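Local structure of peptidase M16 domain protein (Alicyclobacillus acidocaldarius subsp. acidocaldarius DSM 446, 4XEA) at residues T111-V116 with M194-A199; F115-H120 with E212-K217; R331-L336 with D413-S418. The protein is a putative metallopeptidase of the M16 family that binds a metal ion and probably hydrolyses peptide bonds. All coordinates share one frame; numbering follows the deposited sequence.

Contact 1 (T111-V116 with M194-A199). With NA (sodium ion), chain B.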
loop_
_atom_site.group_PDB
_atom_site.type_symbol
_atom_site.label_atom_id
_atom_site.label_comp_id
_atom_site.label_asym_id
_atom_site.label_seq_id
_atom_site.Cartn_x
_atom_site.Cartn_y
_atom_site.Cartn_z
ATOM N N THR A 111 -25.586 -8.947 -4.520
ATOM C CA THR A 111 -24.726 -9.550 -5.531
ATOM C C THR A 111 -23.624 -10.407 -4.874
ATOM O O THR A 111 -23.281 -11.497 -5.360
ATOM C CB THR A 111 -24.087 -8.455 -6.393
ATOM O OG1 THR A 111 -25.113 -7.570 -6.909
ATOM C CG2 THR A 111 -23.267 -9.077 -7.529
ATOM N N LEU A 112 -23.091 -9.913 -3.757
ATOM C CA LEU A 112 -22.025 -10.624 -3.028
ATOM C C LEU A 112 -22.566 -11.965 -2.515
ATOM O O LEU A 112 -21.963 -13.013 -2.723
ATOM C CB LEU A 112 -21.487 -9.754 -1.881
ATOM C CG LEU A 112 -20.373 -10.391 -1.032
ATOM C CD1 LEU A 112 -19.169 -10.740 -1.878
ATOM C CD2 LEU A 112 -20.023 -9.475 0.112
ATOM N N LEU A 113 -23.711 -11.930 -1.849
ATOM C CA LEU A 113 -24.300 -13.179 -1.345
ATOM C C LEU A 113 -24.580 -14.107 -2.517
ATOM O O LEU A 113 -24.196 -15.271 -2.490
ATOM C CB LEU A 113 -25.577 -12.922 -0.546
ATOM C CG LEU A 113 -25.394 -12.216 0.796
ATOM C CD1 LEU A 113 -26.736 -11.695 1.324
ATOM C CD2 LEU A 113 -24.694 -13.145 1.814
ATOM N N ASP A 114 -25.254 -13.587 -3.540
ATOM C CA ASP A 114 -25.681 -14.394 -4.700
ATOM C C ASP A 114 -24.529 -15.103 -5.421
ATOM O O ASP A 114 -24.612 -16.303 -5.693
ATOM C CB ASP A 114 -26.464 -13.523 -5.689
ATOM C CG ASP A 114 -27.823 -13.102 -5.151
ATOM O OD1 ASP A 114 -28.282 -13.637 -4.100
ATOM O OD2 ASP A 114 -28.434 -12.253 -5.802
ATOM N N PHE A 115 -23.436 -14.401 -5.714
ATOM C CA PHE A 115 -22.380 -15.039 -6.529
ATOM C C PHE A 115 -21.501 -16.029 -5.733
ATOM O O PHE A 115 -20.877 -16.920 -6.306
ATOM C CB PHE A 115 -21.566 -13.999 -7.337
ATOM C CG PHE A 115 -20.221 -13.600 -6.738
ATOM C CD1 PHE A 115 -19.085 -14.357 -6.973
ATOM C CD2 PHE A 115 -20.086 -12.416 -6.010
ATOM C CE1 PHE A 115 -17.826 -13.966 -6.457
ATOM C CE2 PHE A 115 -18.862 -12.023 -5.490
ATOM C CZ PHE A 115 -17.723 -12.800 -5.710
ATOM N N VAL A 116 -21.469 -15.889 -4.419
ATOM C CA VAL A 116 -20.723 -16.820 -3.581
ATOM C C VAL A 116 -21.582 -18.056 -3.231
ATOM O O VAL A 116 -21.026 -19.137 -3.001
ATOM C CB VAL A 116 -20.209 -16.093 -2.335
ATOM C CG1 VAL A 116 -19.483 -17.044 -1.369
ATOM C CG2 VAL A 116 -19.250 -14.917 -2.776
HETATM N N MSE A 194 -19.439 -19.942 7.320
HETATM C CA MSE A 194 -19.052 -18.635 6.767
HETATM C C MSE A 194 -19.380 -17.443 7.664
HETATM O O MSE A 194 -20.024 -17.588 8.716
HETATM C CB MSE A 194 -19.654 -18.445 5.358
HETATM C CG MSE A 194 -19.253 -19.524 4.371
HETATM SE SE MSE A 194 -19.672 -19.179 2.500
HETATM C CE MSE A 194 -18.525 -17.628 2.101
ATOM N N VAL A 195 -18.927 -16.255 7.232
ATOM C CA VAL A 195 -19.097 -15.030 7.983
ATOM C C VAL A 195 -19.193 -13.876 6.985
ATOM O O VAL A 195 -18.545 -13.913 5.932
ATOM C CB VAL A 195 -17.974 -14.804 9.018
ATOM C CG1 VAL A 195 -16.583 -14.509 8.338
ATOM C CG2 VAL A 195 -18.372 -13.731 10.043
ATOM N N LEU A 196 -20.064 -12.911 7.304
ATOM C CA LEU A 196 -20.279 -11.697 6.514
ATOM C C LEU A 196 -20.066 -10.490 7.421
ATOM O O LEU A 196 -20.740 -10.355 8.455
ATOM C CB LEU A 196 -21.708 -11.662 5.948
ATOM C CG LEU A 196 -22.105 -10.456 5.085
ATOM C CD1 LEU A 196 -21.197 -10.362 3.819
ATOM C CD2 LEU A 196 -23.583 -10.544 4.706
ATOM N N VAL A 197 -19.133 -9.613 7.027
ATOM C CA VAL A 197 -18.739 -8.457 7.853
ATOM C C VAL A 197 -18.701 -7.228 6.944
ATOM O O VAL A 197 -18.169 -7.287 5.845
ATOM C CB VAL A 197 -17.402 -8.685 8.565
ATOM C CG1 VAL A 197 -17.051 -7.541 9.468
ATOM C CG2 VAL A 197 -17.458 -10.014 9.421
ATOM N N ILE A 198 -19.320 -6.145 7.406
ATOM C CA ILE A 198 -19.479 -4.926 6.596
ATOM C C ILE A 198 -19.206 -3.725 7.477
ATOM O O ILE A 198 -19.755 -3.630 8.579
ATOM C CB ILE A 198 -20.892 -4.803 6.038
ATOM C CG1 ILE A 198 -21.334 -6.114 5.404
ATOM C CG2 ILE A 198 -20.994 -3.648 4.974
ATOM C CD1 ILE A 198 -22.745 -6.064 4.839
ATOM N N ALA A 199 -18.366 -2.811 6.996
ATOM C CA ALA A 199 -18.098 -1.553 7.696
ATOM C C ALA A 199 -18.137 -0.374 6.728
ATOM O O ALA A 199 -17.726 -0.474 5.562
ATOM C CB ALA A 199 -16.776 -1.584 8.443
HETATM NA NA NA B . -20.626 -18.083 -8.048
HETATM O O HOH W 1 -22.043 -17.171 -9.628
HETATM O O HOH W 2 -19.668 -19.516 -9.910
#
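Val116 and the selenomethionine Met194 make the tightest approach between helix 111-116 and strand 194-199: the valine branch CG1 lies 3.6 Å from the terminal methyl CE of Met194. The bend at chi3 (65°) of Met194 swings CE aside from the line of the chain to meet Val116 CG1. Next to this pair the fit is easier. Leu196 points at the helix and offers one methyl to each of two successive leucines, its CD1 lying 4.0 Å from Leu112 CD2 and its CD2 4.0 Å from Leu113 CD2. Leu112 and Leu196 run past each other in opposite directions, whereas Leu113 meets Leu196 nearly at a right angle. Beyond Leu196 the contact with this helix ends: Ile198, though it starts toward it, packs on Ile207 of helix 204-216. The segment axes are 11.5 Å apart, a spacing that leaves room for side chains alone between helix and sheet, and run nearly antiparallel, at 158°. This is the alpha/beta layering of an M16 domain: strand 194-200 lies inside a mixed sheet, with helix 105-116 on one face and Val195 and Val197 turned to helix 367-379 on the other. The far side of the helix is polar and wetter. There Asp114, partly exposed, forms a salt bridge with Lys218, and the carbonyl Phe115 O binds a sodium ion at 2.1 Å, with two waters, Ser118 O and Met67 O as further ligands. The Phe115 ring is backed on one face by Val116 CG2, 3.8 Å above its centre, while Thr111 O sits at its edge.

Contact 2 (F115-H120 with E212-K217). With NA (sodium ion), chain B.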
loop_
_atom_site.group_PDB
_atom_site.type_symbol
_atom_site.label_atom_id
_atom_site.label_comp_id
_atom_site.label_asym_id
_atom_site.label_seq_id
_atom_site.Cartn_x
_atom_site.Cartn_y
_atom_site.Cartn_z
ATOM N N PHE A 115 -23.436 -14.401 -5.714
ATOM C CA PHE A 115 -22.380 -15.039 -6.529
ATOM C C PHE A 115 -21.501 -16.029 -5.733
ATOM O O PHE A 115 -20.877 -16.920 -6.306
ATOM C CB PHE A 115 -21.566 -13.999 -7.337
ATOM C CG PHE A 115 -20.221 -13.600 -6.738
ATOM C CD1 PHE A 115 -19.085 -14.357 -6.973
ATOM C CD2 PHE A 115 -20.086 -12.416 -6.010
ATOM C CE1 PHE A 115 -17.826 -13.966 -6.457
ATOM C CE2 PHE A 115 -18.862 -12.023 -5.490
ATOM C CZ PHE A 115 -17.723 -12.800 -5.710
ATOM N N VAL A 116 -21.469 -15.889 -4.419
ATOM C CA VAL A 116 -20.723 -16.820 -3.581
ATOM C C VAL A 116 -21.582 -18.056 -3.231
ATOM O O VAL A 116 -21.026 -19.137 -3.001
ATOM C CB VAL A 116 -20.209 -16.093 -2.335
ATOM C CG1 VAL A 116 -19.483 -17.044 -1.369
ATOM C CG2 VAL A 116 -19.250 -14.917 -2.776
ATOM N N GLN A 117 -22.916 -17.902 -3.221
ATOM C CA GLN A 117 -23.839 -18.997 -2.843
ATOM C C GLN A 117 -24.333 -19.857 -4.007
ATOM O O GLN A 117 -25.165 -20.746 -3.808
ATOM C CB GLN A 117 -25.015 -18.452 -2.005
ATOM C CG GLN A 117 -24.561 -18.057 -0.608
ATOM C CD GLN A 117 -25.620 -17.451 0.267
ATOM O OE1 GLN A 117 -26.557 -16.702 -0.181
ATOM N NE2 GLN A 117 -25.490 -17.746 1.556
ATOM N N SER A 118 -23.843 -19.599 -5.222
ATOM C CA SER A 118 -24.035 -20.537 -6.344
ATOM C C SER A 118 -22.726 -20.725 -7.059
ATOM O O SER A 118 -21.927 -19.795 -7.154
ATOM C CB SER A 118 -25.069 -20.022 -7.358
ATOM O OG SER A 118 -26.285 -19.726 -6.727
ATOM N N ILE A 119 -22.493 -21.916 -7.589
ATOM C CA ILE A 119 -21.270 -22.134 -8.371
ATOM C C ILE A 119 -21.683 -22.707 -9.689
ATOM O O ILE A 119 -22.662 -23.452 -9.747
ATOM C CB ILE A 119 -20.278 -23.092 -7.709
ATOM C CG1 ILE A 119 -18.918 -22.932 -8.393
ATOM C CG2 ILE A 119 -20.790 -24.531 -7.768
ATOM C CD1 ILE A 119 -17.759 -23.545 -7.695
ATOM N N HIS A 120 -20.947 -22.361 -10.744
ATOM C CA HIS A 120 -21.301 -22.783 -12.092
ATOM C C HIS A 120 -20.101 -23.451 -12.760
ATOM O O HIS A 120 -19.317 -22.817 -13.457
ATOM C CB HIS A 120 -21.864 -21.588 -12.900
ATOM C CG HIS A 120 -23.097 -20.979 -12.289
ATOM N ND1 HIS A 120 -24.376 -21.404 -12.598
ATOM C CD2 HIS A 120 -23.242 -19.997 -11.365
ATOM C CE1 HIS A 120 -25.252 -20.700 -11.900
ATOM N NE2 HIS A 120 -24.590 -19.849 -11.132
ATOM N N GLU A 212 -31.302 -10.695 5.440
ATOM C CA GLU A 212 -32.302 -11.671 5.936
ATOM C C GLU A 212 -33.223 -12.097 4.802
ATOM O O GLU A 212 -33.508 -13.270 4.633
ATOM C CB GLU A 212 -33.155 -11.091 7.076
ATOM C CG GLU A 212 -32.406 -10.664 8.350
ATOM C CD GLU A 212 -32.286 -11.744 9.398
ATOM O OE1 GLU A 212 -31.897 -11.400 10.535
ATOM O OE2 GLU A 212 -32.545 -12.934 9.104
ATOM N N GLU A 213 -33.662 -11.130 4.005
ATOM C CA GLU A 213 -34.561 -11.420 2.883
ATOM C C GLU A 213 -33.882 -12.254 1.807
ATOM O O GLU A 213 -34.468 -13.193 1.288
ATOM C CB GLU A 213 -35.148 -10.131 2.293
ATOM C CG GLU A 213 -36.242 -9.555 3.148
ATOM C CD GLU A 213 -37.464 -10.472 3.209
ATOM O OE1 GLU A 213 -37.488 -11.404 4.052
ATOM O OE2 GLU A 213 -38.387 -10.274 2.399
ATOM N N ASN A 214 -32.634 -11.930 1.496
ATOM C CA ASN A 214 -31.876 -12.684 0.510
ATOM C C ASN A 214 -31.696 -14.142 0.928
ATOM O O ASN A 214 -31.880 -15.048 0.115
ATOM C CB ASN A 214 -30.486 -12.030 0.309
ATOM C CG ASN A 214 -29.666 -12.709 -0.767
ATOM O OD1 ASN A 214 -29.148 -13.812 -0.570
ATOM N ND2 ASN A 214 -29.514 -12.035 -1.907
ATOM N N GLN A 215 -31.299 -14.358 2.188
ATOM C CA GLN A 215 -31.099 -15.700 2.745
ATOM C C GLN A 215 -32.397 -16.483 2.947
ATOM O O GLN A 215 -32.431 -17.689 2.688
ATOM C CB GLN A 215 -30.349 -15.608 4.077
ATOM C CG GLN A 215 -28.930 -14.963 3.928
ATOM C CD GLN A 215 -28.041 -15.769 3.011
ATOM O OE1 GLN A 215 -27.321 -16.666 3.464
ATOM N NE2 GLN A 215 -28.104 -15.489 1.719
ATOM N N ALA A 216 -33.454 -15.794 3.390
ATOM C CA ALA A 216 -34.773 -16.423 3.587
ATOM C C ALA A 216 -35.369 -16.975 2.280
ATOM O O ALA A 216 -36.077 -17.983 2.293
ATOM C CB ALA A 216 -35.746 -15.442 4.252
ATOM N N LYS A 217 -35.066 -16.319 1.160
ATOM C CA LYS A 217 -35.539 -16.742 -0.166
ATOM C C LYS A 217 -34.789 -17.926 -0.768
ATOM O O LYS A 217 -35.239 -18.519 -1.732
ATOM C CB LYS A 217 -35.495 -15.552 -1.135
ATOM C CG LYS A 217 -36.686 -14.606 -0.974
ATOM C CD LYS A 217 -36.454 -13.255 -1.675
ATOM C CE LYS A 217 -37.580 -12.271 -1.372
ATOM N NZ LYS A 217 -37.153 -10.842 -1.530
HETATM NA NA NA B . -20.626 -18.083 -8.048
HETATM O O HOH W 2 -19.668 -19.516 -9.910
HETATM O O HOH W 1 -22.043 -17.171 -9.628
#
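Gln117 and Gln215 face each other with their carboxamides almost in one plane, 12° apart, and exchange two hydrogen bonds as a cyclic amide pair. Gln215 NE2 donates to Gln117 OE1 at 2.7 Å, and Gln117 NE2 returns the bond to Gln215 OE1 at 2.9 Å. Both are nearly straight, with N-H...O angles of 172° and 179°, and each donor lies in the carbonyl plane on a lone pair of its acceptor. Two such bonds fix the rotation of both amides, because a flip of either one alone would set donor against donor and acceptor against acceptor. The chains arrive differently: Gln117 is extended beyond CG, whereas Gln215 folds at chi2, which carries its amide round to Gln117. The other hydrogen of Gln215 NE2 goes to Asn214 OD1 at 3.0 Å, a less direct bond whose donor is tilted from the carbonyl plane. Both carbonyls have a further donor, Lys218 NZ for Gln117 OE1 and Asn16 ND2 for Gln215 OE1, which accounts for the polar atoms of the buried Gln215 amide. In fold terms the pair links the chain at the end of helix 105-116 to helix 204-216; the two helices pack on the same face of the six-stranded mixed sheet. Farther along, the chain turns around the sodium ion, to which Ser118 O binds at 2.3 Å. Water 2, a ligand of the ion, accepts a hydrogen bond from His120 N at 3.2 Å, and water 1, another ligand, lies in the plane of the His120 ring, at its edge.

Contact 3 (R331-L336 with D413-S418)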
loop_
_atom_site.group_PDB
_atom_site.type_symbol
_atom_site.label_atom_id
_atom_site.label_comp_id
_atom_site.label_asym_id
_atom_site.label_seq_id
_atom_site.Cartn_x
_atom_site.Cartn_y
_atom_site.Cartn_z
ATOM N N ARG A 331 24.508 -12.236 13.128
ATOM C CA ARG A 331 24.124 -11.121 14.003
ATOM C C ARG A 331 22.758 -11.365 14.631
ATOM O O ARG A 331 22.535 -11.045 15.809
ATOM C CB ARG A 331 24.114 -9.794 13.227
ATOM C CG ARG A 331 25.511 -9.240 12.899
ATOM C CD ARG A 331 26.165 -8.587 14.123
ATOM N NE ARG A 331 25.392 -7.449 14.631
ATOM C CZ ARG A 331 25.454 -6.205 14.147
ATOM N NH1 ARG A 331 26.257 -5.890 13.120
ATOM N NH2 ARG A 331 24.704 -5.253 14.702
ATOM N N ILE A 332 21.840 -11.913 13.832
ATOM C CA ILE A 332 20.520 -12.287 14.334
ATOM C C ILE A 332 20.617 -13.351 15.435
ATOM O O ILE A 332 20.014 -13.213 16.478
ATOM C CB ILE A 332 19.619 -12.802 13.198
ATOM C CG1 ILE A 332 19.214 -11.636 12.284
ATOM C CG2 ILE A 332 18.413 -13.533 13.780
ATOM C CD1 ILE A 332 18.679 -12.069 10.892
ATOM N N GLN A 333 21.378 -14.410 15.192
ATOM C CA GLN A 333 21.558 -15.451 16.191
ATOM C C GLN A 333 22.260 -14.941 17.461
ATOM O O GLN A 333 21.909 -15.359 18.555
ATOM C CB GLN A 333 22.347 -16.629 15.600
ATOM C CG GLN A 333 21.582 -17.341 14.465
ATOM C CD GLN A 333 22.396 -18.434 13.780
ATOM O OE1 GLN A 333 22.824 -19.389 14.422
ATOM N NE2 GLN A 333 22.590 -18.301 12.463
ATOM N N SER A 334 23.232 -14.038 17.322
ATOM C CA SER A 334 23.901 -13.444 18.489
ATOM C C SER A 334 22.980 -12.587 19.316
ATOM O O SER A 334 22.959 -12.703 20.536
ATOM C CB SER A 334 25.045 -12.552 18.050
ATOM O OG SER A 334 26.146 -13.333 17.696
ATOM N N HIS A 335 22.263 -11.686 18.628
ATOM C CA HIS A 335 21.237 -10.856 19.235
ATOM C C HIS A 335 20.298 -11.726 20.069
ATOM O O HIS A 335 20.158 -11.506 21.264
ATOM C CB HIS A 335 20.491 -10.091 18.124
ATOM C CG HIS A 335 19.438 -9.138 18.610
ATOM N ND1 HIS A 335 19.651 -8.233 19.625
ATOM C CD2 HIS A 335 18.177 -8.911 18.160
ATOM C CE1 HIS A 335 18.557 -7.512 19.805
ATOM N NE2 HIS A 335 17.650 -7.898 18.923
ATOM N N LEU A 336 19.708 -12.758 19.451
ATOM C CA LEU A 336 18.781 -13.642 20.156
ATOM C C LEU A 336 19.445 -14.409 21.291
ATOM O O LEU A 336 18.817 -14.622 22.318
ATOM C CB LEU A 336 18.074 -14.616 19.193
ATOM C CG LEU A 336 17.171 -13.937 18.143
ATOM C CD1 LEU A 336 16.551 -14.977 17.193
ATOM C CD2 LEU A 336 16.073 -13.084 18.760
ATOM N N ASP A 413 16.650 -24.849 18.098
ATOM C CA ASP A 413 16.310 -26.161 17.548
ATOM C C ASP A 413 15.028 -26.149 16.683
ATOM O O ASP A 413 14.764 -27.128 15.978
ATOM C CB ASP A 413 16.203 -27.204 18.650
ATOM C CG ASP A 413 15.374 -26.716 19.808
ATOM O OD1 ASP A 413 15.961 -26.349 20.845
ATOM O OD2 ASP A 413 14.155 -26.654 19.673
ATOM N N ASN A 414 14.268 -25.059 16.686
ATOM C CA ASN A 414 13.109 -24.977 15.783
ATOM C C ASN A 414 13.295 -23.941 14.674
ATOM O O ASN A 414 12.309 -23.441 14.091
ATOM C CB ASN A 414 11.794 -24.723 16.571
ATOM C CG ASN A 414 11.758 -23.326 17.210
ATOM O OD1 ASN A 414 12.806 -22.806 17.601
ATOM N ND2 ASN A 414 10.539 -22.744 17.383
HETATM N N MSE A 415 14.550 -23.637 14.377
HETATM C CA MSE A 415 14.921 -22.521 13.538
HETATM C C MSE A 415 15.429 -23.016 12.192
HETATM O O MSE A 415 16.068 -24.025 12.119
HETATM C CB MSE A 415 16.003 -21.667 14.229
HETATM C CG MSE A 415 16.451 -20.472 13.468
HETATM SE SE MSE A 415 17.907 -19.492 14.252
HETATM C CE MSE A 415 19.336 -20.859 14.245
ATOM N N VAL A 416 15.091 -22.274 11.130
ATOM C CA VAL A 416 15.538 -22.556 9.782
ATOM C C VAL A 416 16.193 -21.282 9.298
ATOM O O VAL A 416 15.651 -20.162 9.488
ATOM C CB VAL A 416 14.373 -22.893 8.816
ATOM C CG1 VAL A 416 14.917 -23.130 7.402
ATOM C CG2 VAL A 416 13.627 -24.093 9.324
ATOM N N VAL A 417 17.369 -21.411 8.722
ATOM C CA VAL A 417 18.058 -20.238 8.149
ATOM C C VAL A 417 18.195 -20.521 6.665
ATOM O O VAL A 417 18.823 -21.528 6.301
ATOM C CB VAL A 417 19.461 -19.992 8.735
ATOM C CG1 VAL A 417 20.095 -18.672 8.223
ATOM C CG2 VAL A 417 19.453 -19.978 10.242
ATOM N N SER A 418 17.660 -19.643 5.808
ATOM C CA SER A 418 17.706 -19.905 4.375
ATOM C C SER A 418 18.039 -18.667 3.546
ATOM O O SER A 418 17.621 -17.558 3.891
ATOM C CB SER A 418 16.391 -20.533 3.927
ATOM O OG SER A 418 15.374 -19.563 3.903
#
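The carboxamide of Gln333 lays one face against two apolar groups of strand 415-418: the selenomethionine methyl Met415 CE and the branch Val417 CG2. CE sits over the C=O bond of the group, 3.9 Å from Gln333 CD and 3.8 Å from Gln333 OE1, and it stands about 3.7 Å off the amide plane, which marks an approach onto the face. CG2 comes to the same side but nearer the nitrogen, 4.2 Å from Gln333 NE2. The two carbons are themselves 4.1 Å apart, so together they form a continuous apolar floor for the amide. At the amide's nitrogen end, NE2 makes a weak hydrogen bond to Ala329 O, one turn back in the helix. Gln333 reaches the strand with its chain extended beyond CG (chi2 175°), while Met415 rises straight from the backbone and bends only at chi3 (62°), bringing CE under the amide. The contact joins helix 325-342 to the five-stranded mixed sheet of the C-terminal half, where strand 415-422 runs between its parallel neighbour 241-246 and its antiparallel neighbour 252-258. Side chains alternate along the strand: Met415 and Val417 point to this helix, whereas Val416 and Ser418 meet helix 144-156 on the other face. Replacing Gln333 by alanine would probably take the cover from Met415 CE and Val417 CG2 and leave the selenomethionine methyl freer to turn. Since the meeting is amide on methyl, with 123 Å² buried in all, it rests on van der Waals contact. Further support for Met415 comes from within the sheet, where it touches Val255 and Trp257 of strand 252-258.

From the N terminus, contacts 1 and 2 open on the same stretch, the end of helix 105-116 and the turn after it, and share Phe115, Val116 and the sodium ion. Contact 1 closes its largely helical loop at strand 194-199; contact 2 closes eighteen residues later at 212-217, on the helix following that strand, so the two loops cross rather than nest. Their centres are 9 Å apart and they touch directly, Asp114 OD1 lying 3.0 Å from Asn214 ND2 in a probable hydrogen bond. Contact 3 opens only after both have closed, and ties a helix to the last strand of the C-terminal half, its centre about 42 Å from that of contact 1, across the chain's centre.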